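PDB 5ZHB: cellobiose 2-epimerase from Caldibacillus thermoamylovorans, which probably interconverts cellobiose and its C2 epimer, glucosyl-mannose. Local coordinates for residues A[300-312]-A[352-364]. Residues are numbered along the deposited sequence; the frame is centred on the assembly and turned at random.
Sequences IDYTRVWWVQVEA and WYWSVEADGQPTK
W306, the first residue of its helix, lies between two tryptophans of 352-364 and meets each differently. Its six-membered ring turns an edge to the face of W354 in a T-shaped pair, planes at 61°, with W306 CZ3 over the bond shared by the two rings of W354, 3.9 Å from W354 CD2. On W352 it uses the pyrrole side instead: W306 CD1 comes to 4.1 Å from W352 CE3, the two side chains crossing at about a right angle. One helical turn on, V310 CG1, set beside its own backbone N (chi1 -53°), presses on W352 CZ3 at 3.3 Å. W306 N donates to W354 O (2.9 Å), tying the first turn of the helix to the chain that carries both tryptophans; the same carbonyl lies at the edge of the W306 ring. With an alanine in place of W306, the face of W354 would probably lose its edge partner and a gap would probably open beside W352. Just before the helix, R304 and V356 form an antiparallel hydrogen-bonded pair, R304 N reaching V356 O at 2.9 Å and V356 N reaching R304 O at 2.8 Å. T303 CG2, anti to the backbone N, packs on S355 CB (3.5 Å). Through the R304-V356 pairing strand 355-356 forms one edge of a four-stranded antiparallel sheet, with R304 and V356 against Y338 of helix 326-343, W352 and V310 against F380 of helix 375-387, and the W306 ring in cation-pi contact with K372, within an (alpha/alpha)6-barrel fold as in its family.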
ATOM      1  N   ILE A 300     -14.331 -10.351 -15.741  1.00 39.19           N
ATOM      2  CA  ILE A 300     -12.950 -10.005 -15.494  1.00 41.70           C
ATOM      3  C   ILE A 300     -12.654  -8.643 -16.125  1.00 39.60           C
ATOM      4  O   ILE A 300     -12.958  -8.370 -17.283  1.00 36.11           O
ATOM      5  CB  ILE A 300     -12.009 -11.111 -16.001  1.00 42.11           C
ATOM      6  CG1 ILE A 300     -12.231 -12.418 -15.224  1.00 45.14           C
ATOM      7  CG2 ILE A 300     -10.551 -10.642 -15.921  1.00 40.45           C
ATOM      8  CD1 ILE A 300     -11.582 -13.645 -15.844  1.00 44.13           C
ATOM      9  N   ASP A 301     -12.056  -7.774 -15.321  1.00 32.63           N
ATOM     10  CA  ASP A 301     -11.454  -6.565 -15.836  1.00 31.57           C
ATOM     11  C   ASP A 301      -9.999  -6.884 -16.173  1.00 30.94           C
ATOM     12  O   ASP A 301      -9.212  -7.150 -15.273  1.00 30.54           O
ATOM     13  CB  ASP A 301     -11.694  -5.442 -14.836  1.00 29.50           C
ATOM     14  CG  ASP A 301     -11.101  -4.100 -15.220  1.00 28.35           C
ATOM     15  OD1 ASP A 301     -10.369  -4.043 -16.203  1.00 29.38           O
ATOM     16  OD2 ASP A 301     -11.426  -3.120 -14.544  1.00 29.94           O
ATOM     17  N   TYR A 302      -9.670  -6.814 -17.469  1.00 29.52           N
ATOM     18  CA  TYR A 302      -8.375  -7.194 -18.008  1.00 31.85           C
ATOM     19  C   TYR A 302      -7.401  -6.010 -18.040  1.00 28.29           C
ATOM     20  O   TYR A 302      -6.291  -6.154 -18.550  1.00 29.38           O
ATOM     21  CB  TYR A 302      -8.538  -7.745 -19.435  1.00 34.91           C
ATOM     22  CG  TYR A 302      -9.150  -9.137 -19.446  1.00 38.45           C
ATOM     23  CD1 TYR A 302      -8.399 -10.230 -19.036  1.00 39.62           C
ATOM     24  CD2 TYR A 302     -10.470  -9.351 -19.814  1.00 40.92           C
ATOM     25  CE1 TYR A 302      -8.942 -11.505 -19.001  1.00 43.65           C
ATOM     26  CE2 TYR A 302     -11.023 -10.625 -19.789  1.00 41.72           C
ATOM     27  CZ  TYR A 302     -10.255 -11.700 -19.379  1.00 42.69           C
ATOM     28  OH  TYR A 302     -10.746 -12.967 -19.310  1.00 42.27           O
ATOM     29  N   THR A 303      -7.765  -4.886 -17.432  1.00 28.40           N
ATOM     30  CA  THR A 303      -6.836  -3.767 -17.294  1.00 27.22           C
ATOM     31  C   THR A 303      -5.627  -4.213 -16.482  1.00 23.00           C
ATOM     32  O   THR A 303      -5.781  -4.846 -15.443  1.00 23.99           O
ATOM     33  CB  THR A 303      -7.496  -2.593 -16.576  1.00 28.04           C
ATOM     34  OG1 THR A 303      -8.690  -2.270 -17.268  1.00 28.85           O
ATOM     35  CG2 THR A 303      -6.598  -1.360 -16.556  1.00 27.87           C
ATOM     36  N   ARG A 304      -4.429  -3.898 -16.978  1.00 22.20           N
ATOM     37  CA  ARG A 304      -3.191  -4.128 -16.262  1.00 21.81           C
ATOM     38  C   ARG A 304      -2.836  -2.882 -15.447  1.00 22.04           C
ATOM     39  O   ARG A 304      -2.460  -1.862 -16.030  1.00 19.93           O
ATOM     40  CB  ARG A 304      -2.047  -4.411 -17.228  1.00 23.72           C
ATOM     41  CG  ARG A 304      -1.981  -5.831 -17.774  1.00 27.43           C
ATOM     42  CD  ARG A 304      -3.087  -6.078 -18.813  1.00 30.57           C
ATOM     43  NE  ARG A 304      -2.778  -7.241 -19.651  1.00 33.18           N
ATOM     44  CZ  ARG A 304      -3.570  -7.736 -20.605  1.00 32.02           C
ATOM     45  NH1 ARG A 304      -4.805  -7.298 -20.741  1.00 30.54           N
ATOM     46  NH2 ARG A 304      -3.124  -8.713 -21.367  1.00 32.83           N
ATOM     47  N   VAL A 305      -3.038  -2.965 -14.128  1.00 22.31           N
ATOM     48  CA  VAL A 305      -2.899  -1.825 -13.231  1.00 22.37           C
ATOM     49  C   VAL A 305      -1.509  -1.915 -12.639  1.00 22.55           C
ATOM     50  O   VAL A 305      -1.108  -3.009 -12.242  1.00 20.80           O
ATOM     51  CB  VAL A 305      -3.988  -1.775 -12.138  1.00 22.82           C
ATOM     52  CG1 VAL A 305      -3.781  -0.629 -11.162  1.00 25.25           C
ATOM     53  CG2 VAL A 305      -5.377  -1.620 -12.739  1.00 20.48           C
ATOM     54  N   TRP A 306      -0.809  -0.766 -12.525  1.00 21.33           N
ATOM     55  CA  TRP A 306       0.605  -0.756 -12.183  1.00 19.39           C
ATOM     56  C   TRP A 306       0.875  -1.454 -10.845  1.00 19.72           C
ATOM     57  O   TRP A 306       1.750  -2.333 -10.758  1.00 20.67           O
ATOM     58  CB  TRP A 306       1.186   0.681 -12.245  1.00 20.40           C
ATOM     59  CG  TRP A 306       1.249   1.397 -10.923  1.00 19.31           C
ATOM     60  CD1 TRP A 306       2.343   1.465 -10.119  1.00 20.60           C
ATOM     61  CD2 TRP A 306       0.188   2.050 -10.210  1.00 17.67           C
ATOM     62  NE1 TRP A 306       2.050   2.164  -8.982  1.00 21.31           N
ATOM     63  CE2 TRP A 306       0.736   2.521  -8.994  1.00 20.05           C
ATOM     64  CE3 TRP A 306      -1.155   2.305 -10.475  1.00 19.11           C
ATOM     65  CZ2 TRP A 306      -0.021   3.183  -8.029  1.00 19.48           C
ATOM     66  CZ3 TRP A 306      -1.893   2.997  -9.539  1.00 22.26           C
ATOM     67  CH2 TRP A 306      -1.335   3.435  -8.342  1.00 18.88           C
ATOM     68  N   TRP A 307       0.123  -1.113  -9.806  1.00 19.02           N
ATOM     69  CA  TRP A 307       0.429  -1.613  -8.469  1.00 20.43           C
ATOM     70  C   TRP A 307       0.193  -3.120  -8.370  1.00 20.14           C
ATOM     71  O   TRP A 307       0.915  -3.786  -7.631  1.00 18.29           O
ATOM     72  CB  TRP A 307      -0.321  -0.853  -7.361  1.00 18.81           C
ATOM     73  CG  TRP A 307      -1.811  -1.058  -7.273  1.00 19.39           C
ATOM     74  CD1 TRP A 307      -2.789  -0.259  -7.783  1.00 20.51           C
ATOM     75  CD2 TRP A 307      -2.489  -2.119  -6.568  1.00 20.11           C
ATOM     76  NE1 TRP A 307      -4.024  -0.765  -7.486  1.00 20.71           N
ATOM     77  CE2 TRP A 307      -3.870  -1.909  -6.743  1.00 22.16           C
ATOM     78  CE3 TRP A 307      -2.057  -3.224  -5.817  1.00 19.02           C
ATOM     79  CZ2 TRP A 307      -4.824  -2.759  -6.178  1.00 22.02           C
ATOM     80  CZ3 TRP A 307      -3.002  -4.049  -5.244  1.00 23.12           C
ATOM     81  CH2 TRP A 307      -4.371  -3.831  -5.438  1.00 21.22           C
ATOM     82  N   VAL A 308      -0.789  -3.617  -9.147  1.00 18.07           N
ATOM     83  CA  VAL A 308      -1.090  -5.045  -9.170  1.00 19.05           C
ATOM     84  C   VAL A 308       0.108  -5.841  -9.690  1.00 19.92           C
ATOM     85  O   VAL A 308       0.525  -6.821  -9.071  1.00 19.70           O
ATOM     86  CB  VAL A 308      -2.374  -5.289  -9.991  1.00 18.74           C
ATOM     87  CG1 VAL A 308      -2.604  -6.780 -10.221  1.00 20.76           C
ATOM     88  CG2 VAL A 308      -3.597  -4.598  -9.396  1.00 19.98           C
ATOM     89  N   GLN A 309       0.779  -5.326 -10.720  1.00 20.79           N
ATOM     90  CA  GLN A 309       1.893  -6.029 -11.320  1.00 20.12           C
ATOM     91  C   GLN A 309       3.031  -6.123 -10.311  1.00 21.31           C
ATOM     92  O   GLN A 309       3.623  -7.183 -10.134  1.00 19.94           O
ATOM     93  CB  GLN A 309       2.379  -5.350 -12.596  1.00 20.31           C
ATOM     94  CG  GLN A 309       1.296  -4.966 -13.593  1.00 21.91           C
ATOM     95  CD  GLN A 309       0.375  -6.108 -13.972  1.00 21.97           C
ATOM     96  OE1 GLN A 309       0.829  -7.206 -14.279  1.00 24.22           O
ATOM     97  NE2 GLN A 309      -0.924  -5.892 -13.849  1.00 20.16           N
ATOM     98  N   VAL A 310       3.382  -5.016  -9.650  1.00 19.65           N
ATOM     99  CA  VAL A 310       4.547  -5.068  -8.780  1.00 19.59           C
ATOM    100  C   VAL A 310       4.272  -5.881  -7.502  1.00 18.20           C
ATOM    101  O   VAL A 310       5.180  -6.498  -6.975  1.00 19.04           O
ATOM    102  CB  VAL A 310       5.077  -3.666  -8.402  1.00 21.70           C
ATOM    103  CG1 VAL A 310       5.331  -2.814  -9.635  1.00 21.23           C
ATOM    104  CG2 VAL A 310       4.199  -2.924  -7.417  1.00 21.16           C
ATOM    105  N   GLU A 311       3.074  -5.786  -6.931  1.00 18.58           N
ATOM    106  CA  GLU A 311       2.721  -6.631  -5.788  1.00 18.66           C
ATOM    107  C   GLU A 311       2.789  -8.104  -6.193  1.00 18.54           C
ATOM    108  O   GLU A 311       3.166  -8.941  -5.386  1.00 18.88           O
ATOM    109  CB  GLU A 311       1.357  -6.302  -5.190  1.00 18.95           C
ATOM    110  CG  GLU A 311       1.308  -4.917  -4.541  1.00 19.73           C
ATOM    111  CD  GLU A 311       2.288  -4.634  -3.439  1.00 19.31           C
ATOM    112  OE1 GLU A 311       2.732  -5.614  -2.807  1.00 20.42           O
ATOM    113  OE2 GLU A 311       2.650  -3.431  -3.222  1.00 21.44           O
ATOM    114  N   ALA A 312       2.386  -8.436  -7.412  1.00 20.31           N
ATOM    115  CA  ALA A 312       2.500  -9.823  -7.871  1.00 22.12           C
ATOM    116  C   ALA A 312       3.971 -10.245  -7.937  1.00 23.34           C
ATOM    117  O   ALA A 312       4.331 -11.360  -7.532  1.00 23.50           O
ATOM    118  CB  ALA A 312       1.798  -9.984  -9.198  1.00 22.98           C
ATOM    119  N   TRP A 352       5.799   5.727 -14.345  1.00 22.61           N
ATOM    120  CA  TRP A 352       5.005   4.586 -14.761  1.00 21.10           C
ATOM    121  C   TRP A 352       3.592   5.057 -15.098  1.00 19.09           C
ATOM    122  O   TRP A 352       2.996   5.924 -14.464  1.00 19.76           O
ATOM    123  CB  TRP A 352       4.976   3.512 -13.652  1.00 21.02           C
ATOM    124  CG  TRP A 352       6.288   2.836 -13.321  1.00 22.70           C
ATOM    125  CD1 TRP A 352       7.561   3.302 -13.428  1.00 22.63           C
ATOM    126  CD2 TRP A 352       6.418   1.483 -12.821  1.00 22.00           C
ATOM    127  NE1 TRP A 352       8.469   2.353 -13.033  1.00 22.18           N
ATOM    128  CE2 TRP A 352       7.791   1.219 -12.656  1.00 21.33           C
ATOM    129  CE3 TRP A 352       5.500   0.473 -12.526  1.00 22.18           C
ATOM    130  CZ2 TRP A 352       8.263  -0.002 -12.185  1.00 20.95           C
ATOM    131  CZ3 TRP A 352       5.971  -0.736 -12.064  1.00 22.33           C
ATOM    132  CH2 TRP A 352       7.325  -0.982 -11.923  1.00 22.71           C
ATOM    133  N   TYR A 353       2.994   4.409 -16.085  1.00 20.80           N
ATOM    134  CA  TYR A 353       1.580   4.628 -16.323  1.00 20.00           C
ATOM    135  C   TYR A 353       0.731   4.017 -15.209  1.00 20.30           C
ATOM    136  O   TYR A 353       1.132   3.058 -14.554  1.00 20.09           O
ATOM    137  CB  TYR A 353       1.179   3.968 -17.629  1.00 22.23           C
ATOM    138  CG  TYR A 353       1.920   4.458 -18.852  1.00 22.45           C
ATOM    139  CD1 TYR A 353       1.844   5.787 -19.266  1.00 25.90           C
ATOM    140  CD2 TYR A 353       2.588   3.548 -19.666  1.00 24.92           C
ATOM    141  CE1 TYR A 353       2.516   6.213 -20.407  1.00 27.01           C
ATOM    142  CE2 TYR A 353       3.240   3.957 -20.814  1.00 25.83           C
ATOM    143  CZ  TYR A 353       3.169   5.279 -21.201  1.00 28.66           C
ATOM    144  OH  TYR A 353       3.803   5.621 -22.348  1.00 28.75           O
ATOM    145  N   TRP A 354      -0.446   4.603 -15.000  1.00 19.19           N
ATOM    146  CA  TRP A 354      -1.401   4.098 -14.041  1.00 21.84           C
ATOM    147  C   TRP A 354      -1.794   2.673 -14.427  1.00 22.46           C
ATOM    148  O   TRP A 354      -1.806   1.758 -13.603  1.00 20.64           O
ATOM    149  CB  TRP A 354      -2.627   5.020 -14.025  1.00 24.20           C
ATOM    150  CG  TRP A 354      -3.673   4.607 -13.018  1.00 28.49           C
ATOM    151  CD1 TRP A 354      -4.460   3.489 -13.091  1.00 33.19           C
ATOM    152  CD2 TRP A 354      -4.090   5.302 -11.832  1.00 29.44           C
ATOM    153  NE1 TRP A 354      -5.286   3.404 -12.008  1.00 33.84           N
ATOM    154  CE2 TRP A 354      -5.113   4.524 -11.240  1.00 35.23           C
ATOM    155  CE3 TRP A 354      -3.730   6.509 -11.238  1.00 32.04           C
ATOM    156  CZ2 TRP A 354      -5.767   4.910 -10.075  1.00 36.62           C
ATOM    157  CZ3 TRP A 354      -4.404   6.915 -10.109  1.00 39.48           C
ATOM    158  CH2 TRP A 354      -5.415   6.128  -9.540  1.00 45.24           C
ATOM    159  N   SER A 355      -2.161   2.506 -15.700  1.00 20.47           N
ATOM    160  CA  SER A 355      -2.604   1.205 -16.177  1.00 20.95           C
ATOM    161  C   SER A 355      -2.415   1.106 -17.680  1.00 23.97           C
ATOM    162  O   SER A 355      -2.146   2.114 -18.340  1.00 23.93           O
ATOM    163  CB  SER A 355      -4.038   0.924 -15.743  1.00 21.50           C
ATOM    164  OG  SER A 355      -4.954   1.896 -16.216  1.00 22.91           O
ATOM    165  N   VAL A 356      -2.538  -0.122 -18.185  1.00 23.37           N
ATOM    166  CA  VAL A 356      -2.487  -0.421 -19.605  1.00 26.49           C
ATOM    167  C   VAL A 356      -3.738  -1.206 -19.987  1.00 27.45           C
ATOM    168  O   VAL A 356      -4.156  -2.109 -19.269  1.00 28.02           O
ATOM    169  CB  VAL A 356      -1.211  -1.180 -20.000  1.00 26.72           C
ATOM    170  CG1 VAL A 356      -1.197  -1.478 -21.490  1.00 27.57           C
ATOM    171  CG2 VAL A 356       0.033  -0.417 -19.573  1.00 26.39           C
ATOM    172  N   GLU A 357      -4.367  -0.808 -21.094  1.00 30.41           N
ATOM    173  CA  GLU A 357      -5.537  -1.504 -21.621  1.00 33.70           C
ATOM    174  C   GLU A 357      -5.119  -2.814 -22.301  1.00 35.07           C
ATOM    175  O   GLU A 357      -3.929  -3.045 -22.544  1.00 31.51           O
ATOM    176  CB  GLU A 357      -6.263  -0.613 -22.628  1.00 37.30           C
ATOM    177  CG  GLU A 357      -6.691   0.754 -22.090  1.00 39.64           C
ATOM    178  CD  GLU A 357      -7.628   0.699 -20.904  1.00 39.75           C
ATOM    179  OE1 GLU A 357      -8.509  -0.181 -20.946  1.00 46.79           O
ATOM    180  OE2 GLU A 357      -7.485   1.485 -19.940  1.00 36.44           O
ATOM    181  N   ALA A 358      -6.107  -3.681 -22.609  1.00 41.30           N
ATOM    182  CA  ALA A 358      -5.863  -4.988 -23.216  1.00 38.96           C
ATOM    183  C   ALA A 358      -5.209  -4.860 -24.588  1.00 41.51           C
ATOM    184  O   ALA A 358      -4.451  -5.738 -24.990  1.00 44.92           O
ATOM    185  CB  ALA A 358      -7.147  -5.764 -23.319  1.00 40.92           C
ATOM    186  N   ASP A 359      -5.478  -3.758 -25.293  1.00 43.93           N
ATOM    187  CA  ASP A 359      -4.866  -3.500 -26.590  1.00 47.48           C
ATOM    188  C   ASP A 359      -3.396  -3.107 -26.467  1.00 44.68           C
ATOM    189  O   ASP A 359      -2.761  -2.886 -27.492  1.00 48.83           O
ATOM    190  CB  ASP A 359      -5.594  -2.404 -27.352  1.00 49.17           C
ATOM    191  CG  ASP A 359      -5.847  -1.143 -26.539  1.00 57.86           C
ATOM    192  OD1 ASP A 359      -4.887  -0.662 -25.912  1.00 56.86           O
ATOM    193  OD2 ASP A 359      -7.007  -0.680 -26.501  1.00 60.26           O
ATOM    194  N   GLY A 360      -2.870  -2.952 -25.239  1.00 38.72           N
ATOM    195  CA  GLY A 360      -1.482  -2.552 -25.047  1.00 36.28           C
ATOM    196  C   GLY A 360      -1.295  -1.036 -24.930  1.00 31.55           C
ATOM    197  O   GLY A 360      -0.192  -0.560 -24.660  1.00 37.84           O
ATOM    198  N   GLN A 361      -2.364  -0.261 -25.049  1.00 34.77           N
ATOM    199  CA  GLN A 361      -2.214   1.186 -24.970  1.00 39.32           C
ATOM    200  C   GLN A 361      -2.332   1.661 -23.521  1.00 32.90           C
ATOM    201  O   GLN A 361      -3.173   1.176 -22.759  1.00 30.57           O
ATOM    202  CB  GLN A 361      -3.252   1.983 -25.762  1.00 42.50           C
ATOM    203  CG  GLN A 361      -3.296   1.663 -27.252  1.00 54.55           C
ATOM    204  CD  GLN A 361      -2.298   2.439 -28.088  1.00 58.85           C
ATOM    205  OE1 GLN A 361      -2.668   3.099 -29.064  1.00 63.69           O
ATOM    206  NE2 GLN A 361      -1.024   2.363 -27.726  1.00 61.35           N
ATOM    207  N   PRO A 362      -1.561   2.705 -23.153  1.00 34.60           N
ATOM    208  CA  PRO A 362      -1.682   3.321 -21.828  1.00 32.26           C
ATOM    209  C   PRO A 362      -3.067   3.914 -21.566  1.00 30.30           C
ATOM    210  O   PRO A 362      -3.640   4.592 -22.412  1.00 25.52           O
ATOM    211  CB  PRO A 362      -0.574   4.388 -21.784  1.00 30.94           C
ATOM    212  CG  PRO A 362       0.332   4.086 -22.976  1.00 34.71           C
ATOM    213  CD  PRO A 362      -0.488   3.293 -23.976  1.00 31.80           C
ATOM    214  N   THR A 363      -3.590   3.700 -20.352  1.00 26.94           N
ATOM    215  CA  THR A 363      -4.807   4.350 -19.914  1.00 27.30           C
ATOM    216  C   THR A 363      -4.466   5.817 -19.648  1.00 25.60           C
ATOM    217  O   THR A 363      -3.464   6.113 -18.998  1.00 24.54           O
ATOM    218  CB  THR A 363      -5.350   3.657 -18.664  1.00 27.75           C
ATOM    219  OG1 THR A 363      -5.356   2.236 -18.848  1.00 29.61           O
ATOM    220  CG2 THR A 363      -6.713   4.185 -18.267  1.00 29.20           C
ATOM    221  N   LYS A 364      -5.339   6.724 -20.062  1.00 25.76           N
ATOM    222  CA  LYS A 364      -5.032   8.154 -20.010  1.00 29.71           C
ATOM    223  C   LYS A 364      -5.448   8.717 -18.664  1.00 28.16           C
ATOM    224  O   LYS A 364      -6.413   9.460 -18.559  1.00 34.25           O
ATOM    225  CB  LYS A 364      -5.684   8.928 -21.160  1.00 30.27           C
ATOM    226  CG  LYS A 364      -5.106   8.570 -22.495  1.00 35.81           C
ATOM    227  CD  LYS A 364      -5.706   9.391 -23.630  1.00 43.14           C
ATOM    228  CE  LYS A 364      -4.946   9.246 -24.904  1.00 47.33           C
ATOM    229  NZ  LYS A 364      -4.803   7.835 -25.247  1.00 53.17           N
TER
HETATM  230  O   HOH W   1      -9.355   0.920 -17.745  1.00 45.88           O